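Local coordinates for protein octenoyl-CoA reductase/carboxylase (Streptomyces sp., PDB 4A0S) that probably catalyses the NADPH-dependent reductive carboxylation of 2-octenoyl-CoA, which supplies an extender unit for polyketide biosynthesis, at residues 28-33 / 87-92; 223-228 / 308-313; 384-389 / 407-412. All coordinates share one frame; numbering follows the deposited sequence.

Contact 1: 28-33 / 87-92; sequences LHLRAE and IPTFHF. With CO8 (octanoyl-coenzyme A), chain E.
Ala32 sits squarely on the ring of Phe90, a CH-pi contact that packs the first turn of helix 89-97 against the end of strand 24-31, part of an antiparallel sheet. The CA of Ala32 lies 3.5 Å from the centroid of the Phe90 ring and only 11° off its normal, so it is the backbone rather than the methyl that covers the centre. Phe90 CG, anti to its carbonyl carbon (chi1 -66°), stands 4.0 Å from Ala32 CA. The methyl fits beside it, Ala32 CB being 3.7 Å from Phe90 CD1. At the far tip of the ring, Leu30 O approaches the edge near the ring plane, 3.5 Å from Phe90 CZ, while Leu30 CB packs on Phe90 CE2.

Toward Thr89 this tight fit slackens: Leu30 CD1 comes no nearer than 4.1 Å to Thr89 OG1, and the two side chains cross at about a right angle; that hydroxyl is hydrogen-bonded to His111. On the solvent side, Arg31 and Glu33 point away from the helix and join in a salt bridge, Arg31 NH2 to Glu33 OE2, 3.1 Å. Ile87, Pro88, His91 and Phe92 line the octanoyl-CoA pocket. His91 NE2 donates to the phosphate oxygen O2A at a very short modelled distance, the ribose oxygen O4B lies over one face of the same imidazole, and Pro88 CD rests 3.3 Å from adenine C6A.

Contact 2: 223-228 / 308-313; sequences IVLIWG and DIVFEH. With NAP (NADP nicotinamide-adenine-dinucleotide phosphate), chain F.
His313 reaches back across its strand end to Trp227: His313 NE2 donates to Trp227 O at 2.7 Å, from well above the carbonyl plane, 60° out of it. His313 CG sits between its backbone N and carbonyl carbon (chi1 54°), and from there the imidazole turns back toward Trp227. The same imidazole has Gly228 O at its edge, and its ND1 is 3.5 Å from the NADP carbon C5D. A CB on Gly228, whose phi is positive, would run into His313 CE1 and the nucleotide's O4B. At the other end Asp308 closes the pairing: Asp308 OD2 takes the N-H of Ile223 on its anti lone pair, 2.7 Å and almost straight at 173°. Ile223 O in turn accepts from both Asp308 N and Ile309 N.

Between these ends the backbones pair in parallel, with Phe311 N to Leu225 O 2.7 Å and nearly along the C=O axis. These are the two central strands of the six-stranded Rossmann sheet, 223-226 and 309-312. Val224, Ile309 and Phe311 share one face, Val224 and Ile309 side by side, and helix 200-210 covers them through Leu210. Leu225 and Val310 occupy the other, against Val325 of helix 316-325. There Trp227 brings its ring edge to Val310, NE1 to CG1 3.3 Å, while Glu312 OE2 lies over a face.

One shell further out, Ser322 and Thr318 hold Glu312 OE2, Gly315 N is hydrogen-bonded to its OE1, and Arg327 and Arg305 form salt bridges with the Asp308 carboxylate.

Contact 3: 384-389 / 407-412; sequences MSAVYP and GKVAVL
Tyr388 presents the rim of its ring, not a face, to Val409: Val409 CG1 lies near the ring plane, 3.3 Å from Tyr388 CD1. Ala410 O also comes in at the edge, close to the plane. Chi1 of -73° sets Tyr388 CG beside its own backbone N and anti to the carbonyl carbon. The side chain also touches Glu395, Ala396 and Val399 of helix 393-401. That helix links the two strands, which run in parallel as a beta-alpha-beta unit, their short axes 27° apart.

The pairing is not uniform. Met384 stands opposite Lys408, yet Ala386 stands opposite Val409, so Ser385 is an extra residue in a beta bulge; its N-H still reaches Lys408 O at 2.8 Å, and its hydroxyl bonds to Val406 O. Beyond the bulge the bonds alternate regularly, Ala410 N to Ala386 O, Tyr388 N to Ala410 O and Leu412 N to Tyr388 O.

On the face away from Tyr388, the extended Met384 chain brings SD to 3.6 Å from Ala410 CB. Further along, Val387 CG1 is pressed against Leu412 CG at 3.5 Å, tighter than usual for two carbons, with both Leu412 methyls close by. An alanine in place of Leu412 would probably open a gap beside Val387 CG1, which would lose its partners CG, CD1 and CD2.

Lys408 shares this face, but its amino group leaves the strand pair and is hydrogen-bonded to Ile74 O and Ser73 OG. Across the contact itself, therefore, the cohesion comes from main-chain bonds and apolar packing, with the lysine's charged end tying strand 408-412 to the end of strand 64-73 of the same chain, at Ser73 and Ile74.

How the contacts relate
Contacts 1, 2 and 3 follow one another along the chain without overlap, and each belongs to a different sheet. Contact 1 joins the small antiparallel sheet of strand 24-31 to helix 89-97; contact 2 lies in the parallel Rossmann sheet; contact 3 lies in the mixed sheet, where strand 408-412 also pairs with strand 64-73. The centres of contacts 1 and 2 are 32 Å apart, on opposite sides of the chain's centre. Contact 3 is 23 Å from contact 1 and 24 Å from contact 2, centre to centre. Contact 1 borders coenzyme A, contact 2 borders NADP, and Gly407 of contact 3 also touches NADP, so distant parts of the fold line the two binding sites.

Contact 1: 28-33 / 87-92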
loop_
_atom_site.group_PDB
_atom_site.type_symbol
_atom_site.label_atom_id
_atom_site.label_comp_id
_atom_site.label_asym_id
_atom_site.label_seq_id
_atom_site.Cartn_x
_atom_site.Cartn_y
_atom_site.Cartn_z
ATOM N N LEU A 28 30.057 27.824 10.087
ATOM C CA LEU A 28 30.632 26.660 10.711
ATOM C C LEU A 28 30.968 25.741 9.566
ATOM O O LEU A 28 30.090 25.375 8.787
ATOM C CB LEU A 28 29.631 25.982 11.644
ATOM C CG LEU A 28 30.244 24.898 12.533
ATOM C CD1 LEU A 28 31.152 25.507 13.630
ATOM C CD2 LEU A 28 29.143 24.045 13.118
ATOM N N HIS A 29 32.244 25.388 9.444
ATOM C CA HIS A 29 32.651 24.562 8.323
ATOM C C HIS A 29 33.810 23.666 8.653
ATOM O O HIS A 29 34.476 23.813 9.691
ATOM C CB HIS A 29 33.014 25.437 7.124
ATOM C CG HIS A 29 34.205 26.308 7.357
ATOM N ND1 HIS A 29 34.128 27.495 8.055
ATOM C CD2 HIS A 29 35.501 26.164 6.989
ATOM C CE1 HIS A 29 35.330 28.045 8.107
ATOM N NE2 HIS A 29 36.180 27.260 7.464
ATOM N N LEU A 30 34.039 22.733 7.743
ATOM C CA LEU A 30 35.211 21.892 7.789
ATOM C C LEU A 30 36.117 22.293 6.648
ATOM O O LEU A 30 35.684 22.959 5.689
ATOM C CB LEU A 30 34.808 20.434 7.662
ATOM C CG LEU A 30 33.796 19.955 8.706
ATOM C CD1 LEU A 30 33.253 18.637 8.230
ATOM C CD2 LEU A 30 34.425 19.844 10.086
ATOM N N ARG A 31 37.370 21.869 6.756
ATOM C CA ARG A 31 38.386 22.164 5.778
ATOM C C ARG A 31 38.834 20.850 5.164
ATOM O O ARG A 31 39.097 19.887 5.878
ATOM C CB ARG A 31 39.566 22.869 6.453
ATOM C CG ARG A 31 39.231 24.244 7.039
ATOM C CD ARG A 31 39.052 25.308 5.956
ATOM N NE ARG A 31 40.293 25.537 5.208
ATOM C CZ ARG A 31 40.352 25.848 3.914
ATOM N NH1 ARG A 31 39.241 25.973 3.201
ATOM N NH2 ARG A 31 41.532 26.029 3.329
ATOM N N ALA A 32 38.895 20.804 3.835
ATOM C CA ALA A 32 39.280 19.590 3.116
ATOM C C ALA A 32 40.622 19.042 3.582
ATOM O O ALA A 32 40.805 17.822 3.651
ATOM C CB ALA A 32 39.305 19.843 1.612
ATOM N N GLU A 33 41.539 19.952 3.896
ATOM C CA GLU A 33 42.881 19.605 4.363
ATOM C C GLU A 33 42.857 18.789 5.647
ATOM O O GLU A 33 43.813 18.071 5.932
ATOM C CB GLU A 33 43.728 20.862 4.553
ATOM C CG GLU A 33 43.031 21.983 5.347
ATOM C CD GLU A 33 43.874 23.246 5.473
ATOM O OE1 GLU A 33 45.078 23.135 5.794
ATOM O OE2 GLU A 33 43.326 24.352 5.267
ATOM N N ILE A 87 32.683 8.559 6.055
ATOM C CA ILE A 87 33.471 9.002 4.923
ATOM C C ILE A 87 33.453 10.517 4.950
ATOM O O ILE A 87 32.389 11.111 5.115
ATOM C CB ILE A 87 32.846 8.543 3.591
ATOM C CG1 ILE A 87 32.878 7.016 3.457
ATOM C CG2 ILE A 87 33.529 9.242 2.401
ATOM C CD1 ILE A 87 31.715 6.460 2.660
ATOM N N PRO A 88 34.624 11.155 4.776
ATOM C CA PRO A 88 34.707 12.616 4.771
ATOM C C PRO A 88 33.685 13.197 3.810
ATOM O O PRO A 88 33.574 12.719 2.685
ATOM C CB PRO A 88 36.112 12.886 4.240
ATOM C CG PRO A 88 36.882 11.691 4.598
ATOM C CD PRO A 88 35.932 10.532 4.525
ATOM N N THR A 89 32.939 14.203 4.257
ATOM C CA THR A 89 31.924 14.843 3.416
ATOM C C THR A 89 32.495 15.407 2.115
ATOM O O THR A 89 31.795 15.504 1.114
ATOM C CB THR A 89 31.174 15.968 4.151
ATOM O OG1 THR A 89 32.112 16.858 4.761
ATOM C CG2 THR A 89 30.262 15.398 5.202
ATOM N N PHE A 90 33.772 15.760 2.117
ATOM C CA PHE A 90 34.382 16.261 0.883
ATOM C C PHE A 90 34.273 15.278 -0.281
ATOM O O PHE A 90 34.135 15.693 -1.429
ATOM C CB PHE A 90 35.805 16.708 1.158
ATOM C CG PHE A 90 35.859 17.891 2.066
ATOM C CD1 PHE A 90 35.701 19.174 1.554
ATOM C CD2 PHE A 90 35.986 17.727 3.431
ATOM C CE1 PHE A 90 35.710 20.269 2.373
ATOM C CE2 PHE A 90 35.989 18.831 4.272
ATOM C CZ PHE A 90 35.854 20.107 3.732
ATOM N N HIS A 91 34.277 13.986 0.024
ATOM C CA HIS A 91 34.064 12.973 -1.000
ATOM C C HIS A 91 32.669 13.142 -1.602
ATOM O O HIS A 91 32.492 13.005 -2.813
ATOM C CB HIS A 91 34.236 11.566 -0.423
ATOM C CG HIS A 91 33.776 10.479 -1.346
ATOM N ND1 HIS A 91 34.483 10.103 -2.475
ATOM C CD2 HIS A 91 32.672 9.694 -1.314
ATOM C CE1 HIS A 91 33.834 9.130 -3.093
ATOM N NE2 HIS A 91 32.732 8.864 -2.409
ATOM N N PHE A 92 31.685 13.458 -0.755
ATOM C CA PHE A 92 30.312 13.686 -1.226
ATOM C C PHE A 92 30.189 14.957 -2.033
ATOM O O PHE A 92 29.507 14.984 -3.065
ATOM C CB PHE A 92 29.312 13.691 -0.070
ATOM C CG PHE A 92 29.457 12.510 0.846
ATOM C CD1 PHE A 92 29.623 11.225 0.329
ATOM C CD2 PHE A 92 29.457 12.689 2.219
ATOM C CE1 PHE A 92 29.779 10.131 1.181
ATOM C CE2 PHE A 92 29.609 11.597 3.091
ATOM C CZ PHE A 92 29.774 10.326 2.569
HETATM N N1A CO8 E . 38.716 9.587 2.736
HETATM C C2A CO8 E . 38.373 9.914 1.489
HETATM N N3A CO8 E . 37.535 9.161 0.786
HETATM C C4A CO8 E . 37.014 8.044 1.341
HETATM C C5A CO8 E . 37.342 7.669 2.638
HETATM C C6A CO8 E . 38.226 8.480 3.345
HETATM N N6A CO8 E . 38.566 8.166 4.599
HETATM N N7A CO8 E . 36.685 6.544 2.921
HETATM C C8A CO8 E . 35.971 6.216 1.842
HETATM N N9A CO8 E . 36.173 7.129 0.879
HETATM C C1B CO8 E . 35.594 7.179 -0.491
HETATM C C2B CO8 E . 36.272 6.163 -1.417
HETATM O O2B CO8 E . 36.438 6.733 -2.735
HETATM C C3B CO8 E . 35.239 5.040 -1.430
HETATM O O3B CO8 E . 35.340 4.278 -2.624
HETATM P P3B CO8 E . 36.085 2.848 -2.485
HETATM O O7A CO8 E . 37.241 2.828 -3.633
HETATM O O8A CO8 E . 36.978 2.818 -1.102
HETATM O O9A CO8 E . 35.136 1.717 -2.537
HETATM C C4B CO8 E . 33.911 5.786 -1.369
HETATM O O4B CO8 E . 34.163 6.871 -0.465
HETATM C C5B CO8 E . 32.823 4.969 -0.662
HETATM O O5B CO8 E . 31.637 5.778 -0.516
HETATM P P1A CO8 E . 30.705 6.096 -1.829
HETATM O O1A CO8 E . 29.451 7.028 -1.276
HETATM O O2A CO8 E . 31.412 6.824 -2.931
HETATM O O3A CO8 E . 30.220 4.632 -2.402
HETATM P P2A CO8 E . 28.883 3.762 -2.018
HETATM O O4A CO8 E . 29.324 2.227 -2.009
HETATM O O5A CO8 E . 27.709 4.006 -2.919
HETATM O O6A CO8 E . 28.531 4.107 -0.460
HETATM C CBP CO8 E . 27.110 4.710 1.455
HETATM C CCP CO8 E . 27.165 4.264 -0.026
HETATM C CDP CO8 E . 27.553 3.494 2.286
HETATM C CEP CO8 E . 25.650 5.024 1.785
HETATM C CAP CO8 E . 28.038 5.953 1.672
HETATM O OAP CO8 E . 27.799 7.030 0.709
HETATM C C9P CO8 E . 28.031 6.509 3.123
HETATM O O9P CO8 E . 28.632 5.888 4.009
HETATM N N8P CO8 E . 27.388 7.681 3.327
HETATM C C7P CO8 E . 27.381 8.372 4.651
HETATM C C6P CO8 E . 26.077 8.205 5.479
HETATM C C5P CO8 E . 26.456 7.978 6.963
HETATM O O5P CO8 E . 27.110 6.988 7.281
HETATM N N4P CO8 E . 26.216 8.912 7.880
HETATM C C3P CO8 E . 25.344 10.080 7.836
HETATM C C2P CO8 E . 24.249 9.671 8.833
HETATM S S1P CO8 E . 22.589 9.663 8.059
HETATM C "C1'" CO8 E . 22.009 11.154 8.717
HETATM O "O1'" CO8 E . 22.407 11.617 9.802
HETATM C "C2'" CO8 E . 21.090 11.791 7.911
HETATM C "C3'" CO8 E . 20.487 12.981 8.250
HETATM C "C4'" CO8 E . 19.535 13.532 7.383
HETATM C "C5'" CO8 E . 19.524 12.982 5.966
HETATM C "C6'" CO8 E . 18.517 13.871 5.203
HETATM C "C7'" CO8 E . 18.235 13.261 3.859
HETATM C "C8'" CO8 E . 17.347 14.238 3.082
#

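Contact 2: 223-228 / 308-313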
loop_
_atom_site.group_PDB
_atom_site.type_symbol
_atom_site.label_atom_id
_atom_site.label_comp_id
_atom_site.label_asym_id
_atom_site.label_seq_id
_atom_site.Cartn_x
_atom_site.Cartn_y
_atom_site.Cartn_z
ATOM N N ILE A 223 1.891 0.059 18.899
ATOM C CA ILE A 223 2.897 0.216 19.929
ATOM C C ILE A 223 4.213 0.385 19.207
ATOM O O ILE A 223 4.551 -0.408 18.338
ATOM C CB ILE A 223 2.921 -1.001 20.853
ATOM C CG1 ILE A 223 1.617 -1.042 21.645
ATOM C CG2 ILE A 223 4.123 -0.926 21.784
ATOM C CD1 ILE A 223 1.210 -2.408 22.092
ATOM N N VAL A 224 4.935 1.442 19.528
ATOM C CA VAL A 224 6.143 1.745 18.796
ATOM C C VAL A 224 7.276 1.821 19.782
ATOM O O VAL A 224 7.292 2.682 20.667
ATOM C CB VAL A 224 6.047 3.081 18.035
ATOM C CG1 VAL A 224 7.317 3.330 17.256
ATOM C CG2 VAL A 224 4.834 3.086 17.087
ATOM N N LEU A 225 8.226 0.915 19.623
ATOM C CA LEU A 225 9.390 0.911 20.467
ATOM C C LEU A 225 10.370 1.884 19.872
ATOM O O LEU A 225 10.730 1.781 18.701
ATOM C CB LEU A 225 10.004 -0.471 20.514
ATOM C CG LEU A 225 11.193 -0.628 21.457
ATOM C CD1 LEU A 225 10.724 -0.552 22.900
ATOM C CD2 LEU A 225 11.872 -1.942 21.183
ATOM N N ILE A 226 10.791 2.850 20.666
ATOM C CA ILE A 226 11.632 3.895 20.146
ATOM C C ILE A 226 12.978 3.796 20.833
ATOM O O ILE A 226 13.095 4.072 22.021
ATOM C CB ILE A 226 11.012 5.279 20.385
ATOM C CG1 ILE A 226 9.615 5.333 19.749
ATOM C CG2 ILE A 226 11.934 6.382 19.823
ATOM C CD1 ILE A 226 8.749 6.418 20.255
ATOM N N TRP A 227 13.986 3.394 20.073
ATOM C CA TRP A 227 15.358 3.426 20.549
ATOM C C TRP A 227 15.890 4.845 20.645
ATOM O O TRP A 227 15.386 5.754 19.976
ATOM C CB TRP A 227 16.241 2.638 19.606
ATOM C CG TRP A 227 15.984 1.196 19.655
ATOM C CD1 TRP A 227 15.328 0.447 18.717
ATOM C CD2 TRP A 227 16.358 0.301 20.697
ATOM N NE1 TRP A 227 15.276 -0.855 19.109
ATOM C CE2 TRP A 227 15.909 -0.983 20.318
ATOM C CE3 TRP A 227 17.046 0.451 21.911
ATOM C CZ2 TRP A 227 16.119 -2.117 21.113
ATOM C CZ3 TRP A 227 17.255 -0.671 22.701
ATOM C CH2 TRP A 227 16.794 -1.942 22.297
ATOM N N GLY A 228 16.933 5.023 21.461
ATOM C CA GLY A 228 17.573 6.328 21.609
ATOM C C GLY A 228 16.525 7.415 21.672
ATOM O O GLY A 228 16.628 8.437 20.981
ATOM N N ASP A 308 4.689 -2.942 17.420
ATOM C CA ASP A 308 4.241 -3.073 16.048
ATOM C C ASP A 308 5.303 -2.493 15.148
ATOM O O ASP A 308 5.538 -2.978 14.046
ATOM C CB ASP A 308 2.941 -2.299 15.903
ATOM C CG ASP A 308 1.836 -2.925 16.720
ATOM O OD1 ASP A 308 1.495 -4.079 16.403
ATOM O OD2 ASP A 308 1.362 -2.306 17.701
ATOM N N ILE A 309 5.935 -1.432 15.638
ATOM C CA ILE A 309 6.997 -0.765 14.900
ATOM C C ILE A 309 8.132 -0.548 15.871
ATOM O O ILE A 309 7.913 -0.097 16.997
ATOM C CB ILE A 309 6.548 0.597 14.338
ATOM C CG1 ILE A 309 5.393 0.440 13.345
ATOM C CG2 ILE A 309 7.720 1.337 13.650
ATOM C CD1 ILE A 309 4.622 1.737 13.161
ATOM N N VAL A 310 9.336 -0.876 15.427
ATOM C CA VAL A 310 10.517 -0.554 16.177
ATOM C C VAL A 310 11.209 0.542 15.405
ATOM O O VAL A 310 11.515 0.405 14.221
ATOM C CB VAL A 310 11.453 -1.749 16.328
ATOM C CG1 VAL A 310 12.662 -1.356 17.135
ATOM C CG2 VAL A 310 10.704 -2.909 16.961
ATOM N N PHE A 311 11.461 1.626 16.112
ATOM C CA PHE A 311 12.052 2.819 15.551
ATOM C C PHE A 311 13.544 2.722 15.822
ATOM O O PHE A 311 14.006 2.900 16.951
ATOM C CB PHE A 311 11.424 4.032 16.226
ATOM C CG PHE A 311 11.852 5.348 15.654
ATOM C CD1 PHE A 311 12.962 6.010 16.161
ATOM C CD2 PHE A 311 11.126 5.940 14.634
ATOM C CE1 PHE A 311 13.361 7.243 15.636
ATOM C CE2 PHE A 311 11.497 7.174 14.116
ATOM C CZ PHE A 311 12.632 7.821 14.614
ATOM N N GLU A 312 14.282 2.362 14.776
ATOM C CA GLU A 312 15.710 2.155 14.854
ATOM C C GLU A 312 16.543 3.312 14.346
ATOM O O GLU A 312 16.117 4.084 13.494
ATOM C CB GLU A 312 16.088 0.907 14.065
ATOM C CG GLU A 312 16.245 -0.285 14.921
ATOM C CD GLU A 312 17.559 -0.274 15.666
ATOM O OE1 GLU A 312 18.420 0.558 15.346
ATOM O OE2 GLU A 312 17.733 -1.114 16.554
ATOM N N HIS A 313 17.754 3.410 14.877
ATOM C CA HIS A 313 18.753 4.353 14.393
ATOM C C HIS A 313 20.005 4.187 15.240
ATOM O O HIS A 313 21.073 4.646 14.876
ATOM C CB HIS A 313 18.249 5.777 14.497
ATOM C CG HIS A 313 17.778 6.140 15.863
ATOM N ND1 HIS A 313 18.608 6.695 16.816
ATOM C CD2 HIS A 313 16.556 6.041 16.437
ATOM C CE1 HIS A 313 17.912 6.924 17.916
ATOM N NE2 HIS A 313 16.667 6.534 17.711
HETATM P PA NAP F . 20.869 12.197 18.934
HETATM O O1A NAP F . 19.997 13.487 19.163
HETATM O O2A NAP F . 22.263 12.220 19.487
HETATM O O5B NAP F . 20.094 11.044 19.596
HETATM C C5B NAP F . 20.603 9.739 19.407
HETATM C C4B NAP F . 20.120 8.911 20.586
HETATM O O4B NAP F . 20.607 7.583 20.347
HETATM C C3B NAP F . 20.703 9.378 21.937
HETATM O O3B NAP F . 19.606 9.868 22.681
HETATM C C2B NAP F . 21.146 8.094 22.623
HETATM O O2B NAP F . 20.089 7.491 23.368
HETATM C C1B NAP F . 21.477 7.180 21.498
HETATM N N9A NAP F . 22.885 7.432 21.100
HETATM C C8A NAP F . 23.587 8.577 21.131
HETATM N N7A NAP F . 24.819 8.381 20.644
HETATM C C5A NAP F . 24.877 7.100 20.308
HETATM C C6A NAP F . 25.884 6.326 19.788
HETATM N N6A NAP F . 27.060 6.878 19.495
HETATM N N1A NAP F . 25.634 5.046 19.558
HETATM C C2A NAP F . 24.444 4.510 19.816
HETATM N N3A NAP F . 23.460 5.207 20.339
HETATM C C4A NAP F . 23.663 6.505 20.585
HETATM O O3 NAP F . 20.951 11.846 17.374
HETATM P PN NAP F . 19.665 11.777 16.412
HETATM O O1N NAP F . 19.624 13.227 15.813
HETATM O O2N NAP F . 18.424 11.236 17.075
HETATM O O5D NAP F . 20.279 10.791 15.317
HETATM C C5D NAP F . 20.421 9.437 15.734
HETATM C C4D NAP F . 20.974 8.713 14.540
HETATM O O4D NAP F . 20.005 8.915 13.452
HETATM C C3D NAP F . 22.289 9.302 14.029
HETATM O O3D NAP F . 23.044 8.135 13.645
HETATM C C2D NAP F . 21.887 10.124 12.823
HETATM O O2D NAP F . 22.960 10.213 11.856
HETATM C C1D NAP F . 20.814 9.204 12.276
HETATM N N1N NAP F . 19.871 10.047 11.579
HETATM C C2N NAP F . 19.510 9.657 10.308
HETATM C C3N NAP F . 18.609 10.462 9.669
HETATM C C7N NAP F . 18.234 10.049 8.299
HETATM O O7N NAP F . 18.621 8.983 7.809
HETATM N N7N NAP F . 17.511 10.948 7.688
HETATM C C4N NAP F . 18.076 11.613 10.257
HETATM C C5N NAP F . 18.420 12.008 11.538
HETATM C C6N NAP F . 19.328 11.205 12.210
HETATM P P2B NAP F . 20.555 6.387 24.442
HETATM O O1X NAP F . 19.166 6.378 25.294
HETATM O O2X NAP F . 20.789 4.959 23.734
HETATM O O3X NAP F . 21.747 7.058 25.080
#

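Contact 3: 384-389 / 407-412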
loop_
_atom_site.group_PDB
_atom_site.type_symbol
_atom_site.label_atom_id
_atom_site.label_comp_id
_atom_site.label_asym_id
_atom_site.label_seq_id
_atom_site.Cartn_x
_atom_site.Cartn_y
_atom_site.Cartn_z
ATOM N N MET A 384 13.584 21.297 21.213
ATOM C CA MET A 384 14.765 22.078 21.569
ATOM C C MET A 384 14.978 21.994 23.058
ATOM O O MET A 384 14.040 22.118 23.828
ATOM C CB MET A 384 14.600 23.522 21.138
ATOM C CG MET A 384 15.828 24.373 21.371
ATOM S SD MET A 384 15.452 26.020 20.830
ATOM C CE MET A 384 14.474 26.622 22.213
ATOM N N SER A 385 16.215 21.766 23.463
ATOM C CA SER A 385 16.540 21.660 24.881
ATOM C C SER A 385 17.665 22.596 25.264
ATOM O O SER A 385 17.908 22.838 26.454
ATOM C CB SER A 385 16.950 20.236 25.215
ATOM O OG SER A 385 18.150 19.876 24.561
ATOM N N ALA A 386 18.366 23.093 24.253
ATOM C CA ALA A 386 19.506 23.964 24.470
ATOM C C ALA A 386 19.716 24.805 23.239
ATOM O O ALA A 386 19.351 24.411 22.134
ATOM C CB ALA A 386 20.763 23.142 24.788
ATOM N N VAL A 387 20.273 25.991 23.439
ATOM C CA VAL A 387 20.548 26.880 22.333
ATOM C C VAL A 387 21.972 27.365 22.520
ATOM O O VAL A 387 22.367 27.711 23.624
ATOM C CB VAL A 387 19.578 28.088 22.324
ATOM C CG1 VAL A 387 19.781 28.917 21.071
ATOM C CG2 VAL A 387 18.131 27.628 22.453
ATOM N N TYR A 388 22.755 27.344 21.451
ATOM C CA TYR A 388 24.097 27.884 21.472
ATOM C C TYR A 388 24.175 28.920 20.385
ATOM O O TYR A 388 23.537 28.751 19.338
ATOM C CB TYR A 388 25.114 26.790 21.161
ATOM C CG TYR A 388 25.309 25.829 22.278
ATOM C CD1 TYR A 388 24.398 24.798 22.502
ATOM C CD2 TYR A 388 26.404 25.949 23.133
ATOM C CE1 TYR A 388 24.567 23.917 23.551
ATOM C CE2 TYR A 388 26.590 25.073 24.178
ATOM C CZ TYR A 388 25.672 24.060 24.384
ATOM O OH TYR A 388 25.862 23.187 25.420
ATOM N N PRO A 389 24.954 29.984 20.608
ATOM C CA PRO A 389 25.239 30.861 19.495
ATOM C C PRO A 389 26.113 30.135 18.490
ATOM O O PRO A 389 26.806 29.151 18.834
ATOM C CB PRO A 389 26.045 31.982 20.137
ATOM C CG PRO A 389 26.719 31.337 21.293
ATOM C CD PRO A 389 25.700 30.383 21.826
ATOM N N GLY A 407 16.802 15.668 23.129
ATOM C CA GLY A 407 16.136 16.437 22.118
ATOM C C GLY A 407 17.136 17.069 21.185
ATOM O O GLY A 407 18.071 16.419 20.720
ATOM N N LYS A 408 16.938 18.355 20.938
ATOM C CA LYS A 408 17.654 19.050 19.905
ATOM C C LYS A 408 18.391 20.237 20.473
ATOM O O LYS A 408 17.852 21.011 21.264
ATOM C CB LYS A 408 16.687 19.557 18.836
ATOM C CG LYS A 408 16.096 18.496 17.912
ATOM C CD LYS A 408 17.112 17.846 16.985
ATOM C CE LYS A 408 17.879 18.878 16.185
ATOM N NZ LYS A 408 18.749 18.252 15.169
ATOM N N VAL A 409 19.622 20.373 20.030
ATOM C CA VAL A 409 20.419 21.526 20.362
ATOM C C VAL A 409 20.335 22.494 19.209
ATOM O O VAL A 409 20.781 22.201 18.111
ATOM C CB VAL A 409 21.880 21.167 20.613
ATOM C CG1 VAL A 409 22.647 22.443 20.996
ATOM C CG2 VAL A 409 21.975 20.169 21.736
ATOM N N ALA A 410 19.738 23.644 19.470
ATOM C CA ALA A 410 19.612 24.661 18.470
ATOM C C ALA A 410 20.894 25.453 18.435
ATOM O O ALA A 410 21.621 25.537 19.434
ATOM C CB ALA A 410 18.447 25.567 18.805
ATOM N N VAL A 411 21.157 26.044 17.283
ATOM C CA VAL A 411 22.246 26.985 17.153
ATOM C C VAL A 411 21.659 28.242 16.550
ATOM O O VAL A 411 21.078 28.209 15.461
ATOM C CB VAL A 411 23.408 26.419 16.276
ATOM C CG1 VAL A 411 24.494 27.452 16.054
ATOM C CG2 VAL A 411 24.018 25.169 16.911
ATOM N N LEU A 412 21.785 29.349 17.269
ATOM C CA LEU A 412 21.458 30.633 16.694
ATOM C C LEU A 412 22.544 30.916 15.681
ATOM O O LEU A 412 23.718 30.621 15.913
ATOM C CB LEU A 412 21.433 31.736 17.754
ATOM C CG LEU A 412 20.450 31.551 18.902
ATOM C CD1 LEU A 412 20.708 32.587 20.021
ATOM C CD2 LEU A 412 18.998 31.556 18.410
#